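Local coordinates for TRAP dicarboxylate ABC transporter, substrate-binding protein (Roseobacter denitrificans, PDB 4OVQ), which binds beta-D-glucuronate and probably serves as the periplasmic solute-binding component of a TRAP transporter, at residues Pro37-Val40 / Ala41-Phe45; Val111-Met114 / Phe115-Asp119; Lys124-Ala127 / Ala128-Glu132; Ser261-Tyr264 / Gln265-Leu268. All blocks are in the same frame, centred on the assembly; numbering follows the deposited sequence.

Contact 1: residues Pro37-Val40 / Ala41-Phe45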
loop_
_atom_site.group_PDB
_atom_site.type_symbol
_atom_site.label_atom_id
_atom_site.label_comp_id
_atom_site.label_asym_id
_atom_site.label_seq_id
_atom_site.Cartn_x
_atom_site.Cartn_y
_atom_site.Cartn_z
ATOM N N PRO A 37 8.651 -6.377 -7.558
ATOM C CA PRO A 37 9.186 -6.890 -6.294
ATOM C C PRO A 37 8.178 -7.775 -5.579
ATOM O O PRO A 37 8.501 -8.898 -5.179
ATOM C CB PRO A 37 9.486 -5.620 -5.501
ATOM C CG PRO A 37 9.925 -4.641 -6.599
ATOM C CD PRO A 37 9.034 -4.974 -7.781
ATOM N N ASN A 38 6.945 -7.294 -5.439
ATOM C CA ASN A 38 5.924 -8.079 -4.752
ATOM C C ASN A 38 5.578 -9.397 -5.433
ATOM O O ASN A 38 5.217 -10.405 -4.801
ATOM C CB ASN A 38 4.624 -7.274 -4.653
ATOM C CG ASN A 38 4.774 -5.994 -3.898
ATOM O OD1 ASN A 38 5.778 -5.299 -3.997
ATOM N ND2 ASN A 38 3.738 -5.635 -3.156
ATOM N N THR A 39 5.615 -9.382 -6.750
ATOM C CA THR A 39 5.310 -10.542 -7.510
ATOM C C THR A 39 6.347 -11.649 -7.280
ATOM O O THR A 39 6.020 -12.778 -6.936
ATOM C CB THR A 39 5.254 -10.144 -8.988
ATOM O OG1 THR A 39 4.234 -9.127 -9.154
ATOM C CG2 THR A 39 4.929 -11.301 -9.816
ATOM N N VAL A 40 7.599 -11.268 -7.451
ATOM C CA VAL A 40 8.729 -12.200 -7.302
ATOM C C VAL A 40 8.740 -12.696 -5.860
ATOM O O VAL A 40 8.934 -13.903 -5.580
ATOM C CB VAL A 40 10.011 -11.494 -7.646
ATOM C CG1 VAL A 40 11.215 -12.388 -7.338
ATOM C CG2 VAL A 40 10.031 -11.113 -9.130
ATOM N N ALA A 41 8.466 -11.798 -4.930
ATOM C CA ALA A 41 8.485 -12.172 -3.504
ATOM C C ALA A 41 7.312 -13.085 -3.105
ATOM O O ALA A 41 7.481 -13.950 -2.244
ATOM C CB ALA A 41 8.527 -10.924 -2.608
HETATM N N MSE A 42 6.120 -12.873 -3.663
HETATM C CA MSE A 42 5.041 -13.784 -3.373
HETATM C C MSE A 42 5.283 -15.170 -3.986
HETATM O O MSE A 42 4.871 -16.171 -3.414
HETATM C CB MSE A 42 3.675 -13.174 -3.818
HETATM C CG MSE A 42 3.237 -11.980 -2.971
HETATM SE SE MSE A 42 2.894 -12.470 -1.110
HETATM C CE MSE A 42 1.151 -13.311 -1.421
ATOM N N ASP A 43 5.919 -15.209 -5.153
ATOM C CA ASP A 43 6.347 -16.495 -5.720
ATOM C C ASP A 43 7.289 -17.169 -4.733
ATOM O O ASP A 43 7.193 -18.376 -4.478
ATOM C CB ASP A 43 7.008 -16.327 -7.107
ATOM C CG ASP A 43 5.989 -16.094 -8.215
ATOM O OD1 ASP A 43 4.822 -16.484 -8.002
ATOM O OD2 ASP A 43 6.367 -15.516 -9.258
ATOM N N LYS A 44 8.169 -16.383 -4.151
ATOM C CA LYS A 44 9.105 -16.926 -3.172
ATOM C C LYS A 44 8.399 -17.425 -1.907
ATOM O O LYS A 44 8.767 -18.474 -1.335
ATOM C CB LYS A 44 10.188 -15.900 -2.850
ATOM C CG LYS A 44 11.314 -16.462 -1.940
ATOM C CD LYS A 44 12.081 -17.666 -2.559
ATOM C CE LYS A 44 12.662 -17.340 -3.930
ATOM N NZ LYS A 44 13.645 -18.393 -4.431
ATOM N N PHE A 45 7.392 -16.681 -1.451
ATOM C CA PHE A 45 6.569 -17.119 -0.350
ATOM C C PHE A 45 5.934 -18.463 -0.674
ATOM O O PHE A 45 6.003 -19.401 0.130
ATOM C CB PHE A 45 5.527 -16.070 -0.014
ATOM C CG PHE A 45 4.495 -16.518 1.014
ATOM C CD1 PHE A 45 4.884 -16.967 2.297
ATOM C CD2 PHE A 45 3.145 -16.475 0.712
ATOM C CE1 PHE A 45 3.938 -17.347 3.246
ATOM C CE2 PHE A 45 2.177 -16.853 1.659
ATOM C CZ PHE A 45 2.566 -17.285 2.935
#

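Contact 2: residues Val111-Met114 / Phe115-Asp119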
loop_
_atom_site.group_PDB
_atom_site.type_symbol
_atom_site.label_atom_id
_atom_site.label_comp_id
_atom_site.label_asym_id
_atom_site.label_seq_id
_atom_site.Cartn_x
_atom_site.Cartn_y
_atom_site.Cartn_z
ATOM N N VAL A 111 10.423 5.728 5.051
ATOM C CA VAL A 111 10.190 4.294 5.083
ATOM C C VAL A 111 10.935 3.635 6.246
ATOM O O VAL A 111 10.363 2.831 6.984
ATOM C CB VAL A 111 10.550 3.632 3.749
ATOM C CG1 VAL A 111 10.452 2.123 3.857
ATOM C CG2 VAL A 111 9.661 4.177 2.642
ATOM N N PRO A 112 12.218 3.980 6.435
ATOM C CA PRO A 112 12.868 3.343 7.583
ATOM C C PRO A 112 12.131 3.604 8.887
ATOM O O PRO A 112 12.038 2.701 9.720
ATOM C CB PRO A 112 14.253 3.990 7.584
ATOM C CG PRO A 112 14.531 4.180 6.131
ATOM C CD PRO A 112 13.193 4.684 5.587
ATOM N N HIS A 113 11.608 4.816 9.056
ATOM C CA HIS A 113 10.778 5.133 10.218
ATOM C C HIS A 113 9.551 4.212 10.330
ATOM O O HIS A 113 9.257 3.699 11.405
ATOM C CB HIS A 113 10.322 6.586 10.153
ATOM C CG HIS A 113 9.522 7.024 11.340
ATOM N ND1 HIS A 113 8.334 7.708 11.228
ATOM C CD2 HIS A 113 9.749 6.887 12.667
ATOM C CE1 HIS A 113 7.853 7.960 12.431
ATOM N NE2 HIS A 113 8.696 7.477 13.323
HETATM N N MSE A 114 8.838 4.008 9.222
HETATM C CA MSE A 114 7.662 3.134 9.216
HETATM C C MSE A 114 8.002 1.750 9.758
HETATM O O MSE A 114 7.259 1.186 10.564
HETATM C CB MSE A 114 7.098 3.016 7.786
HETATM C CG MSE A 114 6.015 1.892 7.536
HETATM SE SE MSE A 114 5.637 1.852 5.619
HETATM C CE MSE A 114 6.897 0.397 5.175
ATOM N N PHE A 115 9.097 1.183 9.281
ATOM C CA PHE A 115 9.425 -0.176 9.649
ATOM C C PHE A 115 9.767 -0.211 11.129
ATOM O O PHE A 115 9.378 -1.141 11.823
ATOM C CB PHE A 115 10.541 -0.734 8.772
ATOM C CG PHE A 115 10.053 -1.313 7.460
ATOM C CD1 PHE A 115 9.295 -2.476 7.445
ATOM C CD2 PHE A 115 10.367 -0.711 6.260
ATOM C CE1 PHE A 115 8.853 -3.025 6.257
ATOM C CE2 PHE A 115 9.928 -1.260 5.063
ATOM C CZ PHE A 115 9.183 -2.424 5.066
ATOM N N ARG A 116 10.450 0.827 11.612
ATOM C CA ARG A 116 10.743 0.930 13.044
ATOM C C ARG A 116 9.438 0.938 13.834
ATOM O O ARG A 116 9.291 0.234 14.822
ATOM C CB ARG A 116 11.606 2.160 13.358
ATOM C CG ARG A 116 13.065 1.984 12.936
ATOM C CD ARG A 116 14.013 2.981 13.599
ATOM N NE ARG A 116 13.683 4.361 13.259
ATOM C CZ ARG A 116 14.062 4.974 12.141
ATOM N NH1 ARG A 116 14.786 4.340 11.226
ATOM N NH2 ARG A 116 13.704 6.226 11.933
ATOM N N VAL A 117 8.458 1.688 13.349
ATOM C CA VAL A 117 7.150 1.736 13.982
ATOM C C VAL A 117 6.422 0.389 13.937
ATOM O O VAL A 117 5.769 -0.010 14.912
ATOM C CB VAL A 117 6.285 2.817 13.330
ATOM C CG1 VAL A 117 4.871 2.726 13.823
ATOM C CG2 VAL A 117 6.870 4.200 13.624
ATOM N N LEU A 118 6.533 -0.318 12.812
ATOM C CA LEU A 118 5.856 -1.609 12.644
ATOM C C LEU A 118 6.463 -2.763 13.444
ATOM O O LEU A 118 5.761 -3.734 13.741
ATOM C CB LEU A 118 5.846 -2.022 11.170
ATOM C CG LEU A 118 4.940 -1.216 10.251
ATOM C CD1 LEU A 118 5.105 -1.699 8.814
ATOM C CD2 LEU A 118 3.493 -1.338 10.671
ATOM N N ASP A 119 7.751 -2.685 13.752
ATOM C CA ASP A 119 8.399 -3.750 14.512
ATOM C C ASP A 119 8.205 -3.501 16.006
ATOM O O ASP A 119 8.598 -4.317 16.837
ATOM C CB ASP A 119 9.888 -3.873 14.161
ATOM C CG ASP A 119 10.122 -4.498 12.785
ATOM O OD1 ASP A 119 9.181 -5.114 12.216
ATOM O OD2 ASP A 119 11.261 -4.374 12.271
#

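Contact 3: residues Lys124-Ala127 / Ala128-Glu132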
loop_
_atom_site.group_PDB
_atom_site.type_symbol
_atom_site.label_atom_id
_atom_site.label_comp_id
_atom_site.label_asym_id
_atom_site.label_seq_id
_atom_site.Cartn_x
_atom_site.Cartn_y
_atom_site.Cartn_z
ATOM N N LYS A 124 1.831 -4.491 16.601
ATOM C CA LYS A 124 1.048 -5.496 17.303
ATOM C C LYS A 124 -0.412 -5.060 17.355
ATOM O O LYS A 124 -1.317 -5.872 17.173
ATOM C CB LYS A 124 1.596 -5.682 18.725
ATOM C CG LYS A 124 0.804 -6.642 19.602
ATOM C CD LYS A 124 1.469 -6.831 20.973
ATOM C CE LYS A 124 0.809 -7.947 21.787
ATOM N NZ LYS A 124 1.172 -9.318 21.309
ATOM N N ILE A 125 -0.630 -3.772 17.628
ATOM C CA ILE A 125 -1.987 -3.220 17.697
ATOM C C ILE A 125 -2.676 -3.317 16.331
ATOM O O ILE A 125 -3.836 -3.743 16.237
ATOM C CB ILE A 125 -1.978 -1.741 18.164
ATOM C CG1 ILE A 125 -1.411 -1.634 19.580
ATOM C CG2 ILE A 125 -3.384 -1.172 18.117
ATOM C CD1 ILE A 125 -1.117 -0.215 20.003
ATOM N N ILE A 126 -1.955 -2.943 15.276
ATOM C CA ILE A 126 -2.505 -3.030 13.924
ATOM C C ILE A 126 -2.830 -4.473 13.570
ATOM O O ILE A 126 -3.903 -4.763 13.068
ATOM C CB ILE A 126 -1.542 -2.428 12.885
ATOM C CG1 ILE A 126 -1.472 -0.910 13.062
ATOM C CG2 ILE A 126 -2.014 -2.752 11.504
ATOM C CD1 ILE A 126 -0.283 -0.269 12.473
ATOM N N ALA A 127 -1.907 -5.384 13.857
ATOM C CA ALA A 127 -2.147 -6.811 13.618
ATOM C C ALA A 127 -3.339 -7.353 14.391
ATOM O O ALA A 127 -4.126 -8.143 13.846
ATOM C CB ALA A 127 -0.896 -7.630 13.943
ATOM N N ALA A 128 -3.468 -6.946 15.659
ATOM C CA ALA A 128 -4.556 -7.407 16.480
ATOM C C ALA A 128 -5.864 -6.980 15.851
ATOM O O ALA A 128 -6.774 -7.789 15.720
ATOM C CB ALA A 128 -4.437 -6.862 17.875
ATOM N N GLY A 129 -5.930 -5.711 15.439
ATOM C CA GLY A 129 -7.132 -5.168 14.833
ATOM C C GLY A 129 -7.456 -5.927 13.562
ATOM O O GLY A 129 -8.603 -6.242 13.274
HETATM N N MSE A 130 -6.427 -6.250 12.796
HETATM C CA MSE A 130 -6.647 -6.991 11.562
HETATM C C MSE A 130 -7.163 -8.391 11.844
HETATM O O MSE A 130 -8.146 -8.838 11.247
HETATM C CB MSE A 130 -5.355 -7.035 10.729
HETATM C CG MSE A 130 -5.041 -5.659 10.072
HETATM SE SE MSE A 130 -3.392 -5.773 9.031
HETATM C CE MSE A 130 -4.002 -7.082 7.723
ATOM N N ALA A 131 -6.493 -9.084 12.763
ATOM C CA ALA A 131 -6.858 -10.444 13.116
ATOM C C ALA A 131 -8.314 -10.471 13.600
ATOM O O ALA A 131 -9.071 -11.383 13.254
ATOM C CB ALA A 131 -5.901 -10.978 14.191
ATOM N N GLU A 132 -8.685 -9.428 14.350
ATOM C CA GLU A 132 -10.046 -9.146 14.818
ATOM C C GLU A 132 -11.112 -9.090 13.706
ATOM O O GLU A 132 -12.268 -9.449 13.925
ATOM C CB GLU A 132 -10.027 -7.827 15.620
ATOM C CG GLU A 132 -11.362 -7.088 15.768
ATOM C CD GLU A 132 -11.209 -5.720 16.453
ATOM O OE1 GLU A 132 -10.297 -5.566 17.297
ATOM O OE2 GLU A 132 -11.994 -4.792 16.144
#

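Contact 4: residues Ser261-Tyr264 / Gln265-Leu268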
loop_
_atom_site.group_PDB
_atom_site.type_symbol
_atom_site.label_atom_id
_atom_site.label_comp_id
_atom_site.label_asym_id
_atom_site.label_seq_id
_atom_site.Cartn_x
_atom_site.Cartn_y
_atom_site.Cartn_z
ATOM N N SER A 261 10.215 -14.270 2.777
ATOM C CA SER A 261 9.747 -13.632 1.574
ATOM C C SER A 261 9.810 -12.123 1.708
ATOM O O SER A 261 10.223 -11.420 0.804
ATOM C CB SER A 261 8.308 -14.052 1.322
ATOM O OG SER A 261 7.633 -13.242 0.372
ATOM N N ALA A 262 9.389 -11.615 2.876
ATOM C CA ALA A 262 9.392 -10.168 3.052
ATOM C C ALA A 262 10.780 -9.542 3.116
ATOM O O ALA A 262 10.978 -8.468 2.586
ATOM C CB ALA A 262 8.534 -9.763 4.240
ATOM N N LEU A 263 11.737 -10.214 3.760
ATOM C CA LEU A 263 13.107 -9.704 3.713
ATOM C C LEU A 263 13.633 -9.656 2.273
ATOM O O LEU A 263 14.266 -8.696 1.865
ATOM C CB LEU A 263 14.002 -10.564 4.600
ATOM C CG LEU A 263 13.660 -10.484 6.092
ATOM C CD1 LEU A 263 14.598 -11.357 6.881
ATOM C CD2 LEU A 263 13.719 -9.040 6.630
ATOM N N TYR A 264 13.296 -10.669 1.469
ATOM C CA TYR A 264 13.673 -10.659 0.050
ATOM C C TYR A 264 12.980 -9.520 -0.713
ATOM O O TYR A 264 13.599 -8.763 -1.457
ATOM C CB TYR A 264 13.323 -12.034 -0.532
ATOM C CG TYR A 264 13.710 -12.291 -1.967
ATOM C CD1 TYR A 264 14.970 -11.950 -2.465
ATOM C CD2 TYR A 264 12.810 -12.910 -2.820
ATOM C CE1 TYR A 264 15.305 -12.219 -3.784
ATOM C CE2 TYR A 264 13.138 -13.187 -4.117
ATOM C CZ TYR A 264 14.374 -12.838 -4.598
ATOM O OH TYR A 264 14.661 -13.133 -5.918
ATOM N N GLN A 265 11.676 -9.370 -0.465
ATOM C CA GLN A 265 10.894 -8.306 -1.077
ATOM C C GLN A 265 11.513 -6.938 -0.819
ATOM O O GLN A 265 11.578 -6.080 -1.713
ATOM C CB GLN A 265 9.439 -8.328 -0.575
ATOM C CG GLN A 265 8.492 -7.410 -1.362
ATOM C CD GLN A 265 8.423 -5.976 -0.828
ATOM O OE1 GLN A 265 8.877 -5.698 0.269
ATOM N NE2 GLN A 265 7.865 -5.075 -1.614
ATOM N N ARG A 266 11.980 -6.752 0.406
ATOM C CA ARG A 266 12.551 -5.471 0.771
ATOM C C ARG A 266 13.857 -5.229 0.010
ATOM O O ARG A 266 14.079 -4.112 -0.488
ATOM C CB ARG A 266 12.657 -5.343 2.274
ATOM C CG ARG A 266 11.265 -5.176 2.883
ATOM C CD ARG A 266 11.218 -5.335 4.356
ATOM N NE ARG A 266 12.132 -4.453 5.044
ATOM C CZ ARG A 266 12.364 -4.515 6.349
ATOM N NH1 ARG A 266 13.232 -3.668 6.900
ATOM N NH2 ARG A 266 11.738 -5.425 7.099
ATOM N N ASP A 267 14.659 -6.281 -0.176
ATOM C CA ASP A 267 15.871 -6.165 -1.013
ATOM C C ASP A 267 15.513 -5.882 -2.475
ATOM O O ASP A 267 16.142 -5.042 -3.136
ATOM C CB ASP A 267 16.696 -7.453 -0.941
ATOM C CG ASP A 267 17.310 -7.684 0.427
ATOM O OD1 ASP A 267 17.454 -6.713 1.213
ATOM O OD2 ASP A 267 17.672 -8.850 0.731
ATOM N N LEU A 268 14.531 -6.600 -3.006
ATOM C CA LEU A 268 14.086 -6.366 -4.386
ATOM C C LEU A 268 13.546 -4.943 -4.521
ATOM O O LEU A 268 13.790 -4.255 -5.509
ATOM C CB LEU A 268 13.008 -7.367 -4.824
ATOM C CG LEU A 268 13.410 -8.836 -4.894
ATOM C CD1 LEU A 268 12.203 -9.703 -5.274
ATOM C CD2 LEU A 268 14.556 -8.997 -5.896
HETATM O O HOH W 1 15.907 -7.225 3.663
#

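Contact 1: residues Pro37-Val40 / Ala41-Phe45
Ala41 N donates to Pro37 O at 2.9 Å, the first of four backbone bonds in the first two and a half turns of helix 37-52; the pattern repeats from Met42 N to Asn38 O, Asp43 N to Thr39 O and Lys44 N to Val40 O. Asn38 O is also brushed by the Met42 side chain (a selenomethionine), whose CG lies 3.1 Å from Asn38 O because chi1 (-69°) folds it beside its own backbone N. Further packing is of side-chain carbon on carbonyl oxygen: Ala41 CB lies 3.3 Å from Pro37 O, and Asp43 CB 3.5 Å from Val40 O. Helix 37-52 is the crossover of the beta-alpha-beta unit formed with strands 25-29 and 58-62, and its first turn brings the Asn38 side chain to about 5 Å from the bound glucuronate (nearest atoms). The polar ends are bonded to residues beyond 37-45. Asn38 is gripped through both amide atoms, ND2 giving to Asn86 OD1 and OD1 receiving from Gln265 NE2, which should hold the amide's rotation. Thr39 OG1 bonds with Val33 O and Asn30 ND2, Asp43 OD1 with His63 NE2, and Lys44 NZ forms a salt bridge with Glu47. The apolar end of Met42 turns inward, where the side chain touches Ile84 of strand 84-88.

Contact 2: residues Val111-Met114 / Phe115-Asp119
Met114, a selenomethionine, reaches along the helix beside Phe115, the two side chains pointing the same way. Its CB lies next to Phe115 N, and CG, anti to the backbone N (chi1 168°), meets Leu118 CD1 at 3.9 Å. SE stands above the Phe115 ring at a distance, 5.5 Å from the centroid, a Met-aromatic contact. A bend at chi3 (95°) then lays CE over the ring face, 3.7 Å from the Phe115 centroid and displaced toward the rim, with Phe115 CE2 its nearest ring atom. Val111 CG1 packs 3.6 Å from the same CE2. A phenylalanine at this point of helix 111-118 bridges two parts of the fold: its ring also touches Trp140 of strand 135-141 and makes a cation-pi contact with Arg266 of the long helix 248-282. Replacing Phe115 by an alanine is likely to leave Met114 CE and Val111 CG1 without the ring they pack on and the Arg266 charge without its aromatic partner. On another side of the helix, Val117 CG2 makes a CH-pi contact over the His113 ring, 4.0 Å from its centroid, while His113 NE2 bonds with Thr324 O and ND1 with Lys109 N. The Arg116 guanidinium folds back so that one face covers Pro112 O and His113 CA, with NH1 3.5 Å from Pro112 O; its NH2 forms a salt bridge with the terminal carboxylate of Glu325.

Contact 3: residues Lys124-Ala127 / Ala128-Glu132
Ile126 and Met130, one turn apart on helix 121-132, lie side by side and point the same way, with Ile126 CG2 4.1 Å from the selenium atom SE of Met130, a selenomethionine. This is a loose apolar touch. Ile126 CG2 is the branch anti to its own backbone N, whereas the Met130 chain starts beside its N (chi1 -73°), passing CG within 3.3 Å of Ile126 O before bending at chi3. The next layer is small: Ala128 CB sits 3.3 Å from Lys124 O and Ala131 CB 3.4 Å from Ala127 O, each methyl resting against a carbonyl oxygen of the preceding turn. Beneath these contacts the backbone sets the spacing through a regular run of i to i+4 hydrogen bonds: Ala128 N to Lys124 O, Gly129 N to Ile125 O, Met130 N to Ile126 O and Ala131 N to Ala127 O. The last is the straightest, at 2.8 Å between Ala131 N and Ala127 O with an N-H...O angle of 168°. Farther out, the inward face of the helix meets the rest of the domain. Ile126 packs on Leu89 of helix 89-92 and on the loop residues Ala99, Val101 and Val102; Met130 packs on Ile92, Val96 and, with Ala127, on Pro137 of strand 135-141. The side-chain pairing of Ile126 with Met130 is apolar, consistent with the helix being held against its neighbours here mainly by hydrophobic burial.

Contact 4: residues Ser261-Tyr264 / Gln265-Leu268
Ser261 O receives Gln265 N at 2.8 Å, the first of four successive backbone bonds in helix 248-282, while its OG bonds with Ala41 O and Tyr141 OH. Ala262 O takes Arg266 N and is also lined by the start of the arginine chain, Arg266 CG lying 3.3 Å from it. Leu263 O accepts from Asp267 N and from a water that donates to it at 2.8 Å and also to Asp267 OD1, tying that carboxylate to the preceding turn. Tyr264 O accepts Leu268 N in a bond only 11° from straight. The Tyr264 ring swings anti to its backbone N (chi1 -176°) and thereby hangs over Leu268, whose CD1 makes a CH-pi contact with one face, 3.9 Å from the centroid, while CD2 meets CE1 of the ring. A serine at Tyr264 would probably uncover the Leu268 methyls and cost the packing on Val40 of helix 37-52. Gln265, next in line, gives NE2 to Asp142 O. Tyr264 and Leu268 thus offer helix 37-52 an apolar surface, with the Gln265 amide buried beside it; on the exposed flank the bridging water probably steadies the Asp267 carboxylate near the Leu263 carbonyl.

All four contacts are single-helix turns knit by i to i+4 backbone bonds, and they differ in what their side chains face. Contacts 1 and 2 are mostly buried, contacts 3 and 4 partly so. Contacts 1 and 4, with centres 8 Å apart, pack two helices directly together, joining polar bonds near the sugar site to apolar packing. Contact 2 meets contact 4 through one aromatic-cation pair and reaches the chain's C-terminus with charge. Contact 3, next along the chain from contact 2 but not touching it, is the most purely apolar. Strand 135-141 is a shared neighbour, touched by side chains from every contact.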